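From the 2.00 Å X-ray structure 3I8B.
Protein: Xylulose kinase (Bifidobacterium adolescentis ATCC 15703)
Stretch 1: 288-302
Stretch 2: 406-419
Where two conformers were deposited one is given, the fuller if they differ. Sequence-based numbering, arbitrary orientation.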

# COMPACT_ATOMS: atom_id res chain seq x y z
N ASP A 288 -11.81 -10.82 3.49
CA ASP A 288 -12.04 -9.48 4.00
C ASP A 288 -11.52 -8.46 2.98
O ASP A 288 -10.47 -8.67 2.37
N VAL A 289 -12.24 -7.37 2.81
CA VAL A 289 -11.71 -6.22 2.12
C VAL A 289 -11.84 -5.01 3.02
O VAL A 289 -12.77 -4.92 3.83
N SER A 290 -10.89 -4.09 2.91
CA SER A 290 -10.99 -2.82 3.60
C SER A 290 -11.11 -1.74 2.55
O SER A 290 -10.45 -1.79 1.51
N ILE A 291 -11.96 -0.75 2.82
CA ILE A 291 -12.03 0.44 2.00
C ILE A 291 -11.54 1.62 2.81
O ILE A 291 -12.17 2.03 3.79
N SER A 292 -10.39 2.15 2.43
CA SER A 292 -9.87 3.33 3.08
C SER A 292 -10.28 4.52 2.23
O SER A 292 -9.83 4.68 1.09
N LEU A 293 -11.15 5.35 2.78
CA LEU A 293 -11.74 6.44 2.02
C LEU A 293 -11.24 7.79 2.53
O LEU A 293 -11.81 8.35 3.46
N GLY A 294 -10.16 8.29 1.93
CA GLY A 294 -9.74 9.66 2.14
C GLY A 294 -10.22 10.44 0.92
O GLY A 294 -11.19 10.02 0.28
N THR A 295 -9.55 11.54 0.58
CA THR A 295 -9.84 12.26 -0.66
C THR A 295 -9.74 11.30 -1.84
O THR A 295 -10.49 11.41 -2.82
N SER A 296 -8.80 10.37 -1.76
CA SER A 296 -8.73 9.25 -2.69
C SER A 296 -9.04 7.97 -1.93
O SER A 296 -9.09 7.96 -0.70
N GLY A 297 -9.26 6.88 -2.67
CA GLY A 297 -9.63 5.62 -2.05
C GLY A 297 -8.64 4.49 -2.27
O GLY A 297 -7.90 4.48 -3.26
N VAL A 298 -8.64 3.54 -1.33
CA VAL A 298 -7.88 2.29 -1.46
C VAL A 298 -8.75 1.12 -1.02
O VAL A 298 -9.11 1.03 0.15
N ALA A 299 -9.09 0.25 -1.95
CA ALA A 299 -9.77 -1.01 -1.64
C ALA A 299 -8.77 -2.17 -1.66
O ALA A 299 -8.21 -2.50 -2.70
N ALA A 300 -8.53 -2.78 -0.50
CA ALA A 300 -7.56 -3.85 -0.38
C ALA A 300 -8.24 -5.09 0.19
O ALA A 300 -8.84 -5.04 1.27
N ALA A 301 -8.17 -6.19 -0.54
CA ALA A 301 -8.77 -7.44 -0.08
C ALA A 301 -7.67 -8.46 0.13
O ALA A 301 -6.63 -8.42 -0.53
N ILE A 302 -7.92 -9.38 1.05
CA ILE A 302 -7.01 -10.50 1.23
C ILE A 302 -7.49 -11.68 0.41
O ILE A 302 -8.63 -12.14 0.56
N GLY A 406 -22.40 8.02 -6.61
CA GLY A 406 -21.29 7.84 -7.52
C GLY A 406 -20.04 7.43 -6.76
O GLY A 406 -19.35 6.51 -7.15
N LEU A 407 -19.76 8.13 -5.67
CA LEU A 407 -18.64 7.80 -4.81
C LEU A 407 -18.70 6.33 -4.39
O LEU A 407 -17.75 5.59 -4.57
N LEU A 408 -19.85 5.92 -3.85
CA LEU A 408 -20.03 4.55 -3.36
C LEU A 408 -20.01 3.50 -4.46
O LEU A 408 -19.47 2.42 -4.26
N CYS A 409 -20.60 3.83 -5.61
CA CYS A 409 -20.64 2.92 -6.76
C CYS A 409 -19.25 2.59 -7.31
O CYS A 409 -19.02 1.46 -7.75
N SER A 410 -18.36 3.57 -7.32
CA SER A 410 -16.99 3.36 -7.75
C SER A 410 -16.32 2.34 -6.83
O SER A 410 -15.65 1.42 -7.30
N GLN A 411 -16.49 2.50 -5.52
CA GLN A 411 -15.91 1.56 -4.57
C GLN A 411 -16.51 0.16 -4.77
O GLN A 411 -15.80 -0.84 -4.68
N ARG A 412 -17.81 0.09 -5.06
CA ARG A 412 -18.41 -1.20 -5.39
C ARG A 412 -17.77 -1.77 -6.64
O ARG A 412 -17.45 -2.96 -6.69
N ASP A 413 -17.62 -0.93 -7.66
CA ASP A 413 -16.97 -1.33 -8.90
C ASP A 413 -15.62 -1.98 -8.59
O ASP A 413 -15.27 -2.98 -9.18
N CYS A 414 -14.88 -1.40 -7.65
CA CYS A 414 -13.62 -1.99 -7.23
C CYS A 414 -13.80 -3.39 -6.62
O CYS A 414 -13.06 -4.31 -6.93
N LEU A 415 -14.79 -3.54 -5.75
CA LEU A 415 -15.07 -4.84 -5.16
C LEU A 415 -15.38 -5.89 -6.24
O LEU A 415 -14.90 -7.02 -6.19
N GLU A 416 -16.16 -5.49 -7.24
CA GLU A 416 -16.54 -6.40 -8.32
C GLU A 416 -15.35 -6.77 -9.19
O GLU A 416 -15.24 -7.91 -9.66
N LEU A 417 -14.46 -5.81 -9.42
CA LEU A 417 -13.26 -6.09 -10.19
C LEU A 417 -12.34 -7.06 -9.43
O LEU A 417 -11.82 -8.02 -10.01
N ILE A 418 -12.16 -6.83 -8.13
CA ILE A 418 -11.34 -7.74 -7.33
C ILE A 418 -11.95 -9.14 -7.32
O ILE A 418 -11.25 -10.12 -7.55
N ARG A 419 -13.25 -9.22 -7.10
CA ARG A 419 -13.96 -10.50 -7.22
C ARG A 419 -13.71 -11.18 -8.55
O ARG A 419 -13.54 -12.40 -8.61

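A β-hairpin packs one face against a helix. Strands 288-293 and 297-301 are joined by backbone hydrogen bonds, such as Ser290 N to Ala300 O (2.8 Å), and helix 406-419 lies across them, its axis 9.2 Å from the second strand and 29° from parallel to it. Alternation along the strands sends Val289, Ile291, Leu293, Ala299 and Ala301 toward the helix, while Ser290, Ser292, Val298 and Ala300 point away. The second strand offers a shallow floor of small residues, which lets the helix come close: the CA atoms of Ala299 and Cys414 are 6.9 Å apart, and Ala299 CB meets Cys414 CB at 4.1 Å. Ile418 (m, t) fills the space over the end of this strand, placing CG2 4.0 Å from Ala301 CB and CD1 3.8 Å from Ala299 O. Larger side chains rise from the first strand. Leu415 (m, p) starts sideways, but its end reaches the sheet, where CD1 lies 4.1 Å from Ile291 CD1 and 4.4 Å from Ala299 CB, and CG lies 4.4 Å from Val289 CG1. Farther along, Leu293 (t, p) meets Leu407 (t, t), CD2 to CD2, at 3.7 Å. Gln411 (m, m) is the long bump between these apolar groups. Its amide reaches over the hairpin: OE1 is 4.1 Å from Ile291 CG2 and 4.2 Å from Ala299 CB, while NE2 is 3.9 Å from Leu293 CD1 and 4.2 Å from Gly297 CA. Gly297 supplies the hollow, since a CB there would clash at 2.7 Å from Gln411 NE2. No hydrogen bond joins the two stretches; Gln411 NE2 finds its partner elsewhere in the structure. The helix keeps its charged cluster off this interface, with Glu416 OE2 bridging Arg412 NH1 (2.8 Å) and Arg419 NH1 (2.9 Å, a weak hydrogen bond) in two salt bridges.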

# COMPACT_ATOMS: atom_id res chain seq x y z
CB ASP A 288 -11.30 -9.26 5.32
CG ASP A 288 -11.93 -10.02 6.49
OD1 ASP A 288 -13.10 -10.43 6.39
OD2 ASP A 288 -11.23 -10.20 7.51
CB VAL A 289 -12.43 -5.96 0.79
CG1 VAL A 289 -13.85 -5.50 1.04
CG2 VAL A 289 -11.65 -4.93 -0.04
CB SER A 290 -9.76 -2.58 4.46
OG SER A 290 -8.63 -2.28 3.65
CB ILE A 291 -13.47 0.71 1.55
CG1 ILE A 291 -13.90 -0.34 0.53
CG2 ILE A 291 -13.58 2.11 0.97
CD1 ILE A 291 -15.39 -0.54 0.44
CB SER A 292 -8.35 3.25 3.21
OG SER A 292 -7.87 4.19 4.14
CB LEU A 293 -13.26 6.37 2.14
CG LEU A 293 -14.14 6.99 1.05
CD1 LEU A 293 -13.74 6.49 -0.34
CD2 LEU A 293 -15.59 6.64 1.35
CB THR A 295 -8.88 13.45 -0.89
OG1 THR A 295 -7.52 12.98 -0.88
CG2 THR A 295 -9.05 14.49 0.21
CB SER A 296 -7.34 9.16 -3.33
OG SER A 296 -6.41 8.54 -2.47
CB VAL A 298 -6.62 2.29 -0.58
CG1 VAL A 298 -5.93 0.95 -0.67
CG2 VAL A 298 -5.67 3.40 -1.01
CB ALA A 299 -10.90 -1.26 -2.62
CB ALA A 300 -6.40 -3.42 0.50
CB ALA A 301 -9.79 -7.95 -1.11
CB ILE A 302 -6.89 -10.87 2.70
CG1 ILE A 302 -6.40 -9.64 3.46
CG2 ILE A 302 -5.91 -12.04 2.89
CD1 ILE A 302 -6.93 -9.58 4.82
CB LEU A 407 -18.64 8.72 -3.58
CG LEU A 407 -17.51 8.61 -2.55
CD1 LEU A 407 -17.48 9.84 -1.68
CD2 LEU A 407 -17.65 7.35 -1.70
CB LEU A 408 -21.34 4.43 -2.57
CG LEU A 408 -21.27 4.91 -1.13
CD1 LEU A 408 -20.28 4.09 -0.32
CD2 LEU A 408 -20.89 6.37 -1.09
CB CYS A 409 -21.52 3.49 -7.87
SG CYS A 409 -23.29 3.21 -7.59
CB SER A 410 -16.20 4.67 -7.72
OG SER A 410 -14.82 4.44 -7.92
CB GLN A 411 -16.11 2.05 -3.13
CG GLN A 411 -15.34 3.32 -2.78
CD GLN A 411 -13.87 3.26 -3.20
OE1 GLN A 411 -13.23 2.21 -3.12
NE2 GLN A 411 -13.33 4.39 -3.63
CB ARG A 412 -19.91 -1.09 -5.61
CG ARG A 412 -20.46 -2.28 -6.40
CD ARG A 412 -20.56 -3.53 -5.54
NE ARG A 412 -21.90 -3.60 -4.99
CZ ARG A 412 -22.82 -4.47 -5.38
NH1 ARG A 412 -22.54 -5.38 -6.29
NH2 ARG A 412 -24.03 -4.42 -4.84
CB ASP A 413 -16.77 -0.13 -9.83
CG ASP A 413 -16.88 -0.51 -11.30
OD1 ASP A 413 -17.39 -1.61 -11.59
OD2 ASP A 413 -16.48 0.29 -12.17
CB CYS A 414 -12.90 -1.07 -6.24
SG CYS A 414 -12.17 0.39 -7.03
CB LEU A 415 -16.21 -4.74 -4.15
CG LEU A 415 -15.89 -4.32 -2.71
CD1 LEU A 415 -14.87 -3.20 -2.64
CD2 LEU A 415 -17.19 -3.94 -1.97
CB GLU A 416 -17.64 -5.78 -9.18
CG GLU A 416 -18.93 -5.57 -8.41
CD GLU A 416 -19.42 -6.85 -7.80
OE1 GLU A 416 -19.10 -7.93 -8.35
OE2 GLU A 416 -20.13 -6.79 -6.77
CB LEU A 417 -12.52 -4.79 -10.47
CG LEU A 417 -11.26 -4.87 -11.32
CD1 LEU A 417 -11.57 -5.47 -12.68
CD2 LEU A 417 -10.68 -3.48 -11.48
CB ILE A 418 -11.11 -7.21 -5.90
CG1 ILE A 418 -10.19 -5.98 -5.95
CG2 ILE A 418 -10.53 -8.32 -5.00
CD1 ILE A 418 -10.05 -5.21 -4.65
CB ARG A 419 -15.47 -10.30 -7.00
CG ARG A 419 -15.86 -9.89 -5.61
CD ARG A 419 -17.37 -9.83 -5.48
NE ARG A 419 -17.79 -9.73 -4.08
CZ ARG A 419 -18.51 -8.73 -3.58
NH1 ARG A 419 -18.91 -7.73 -4.36
NH2 ARG A 419 -18.84 -8.73 -2.30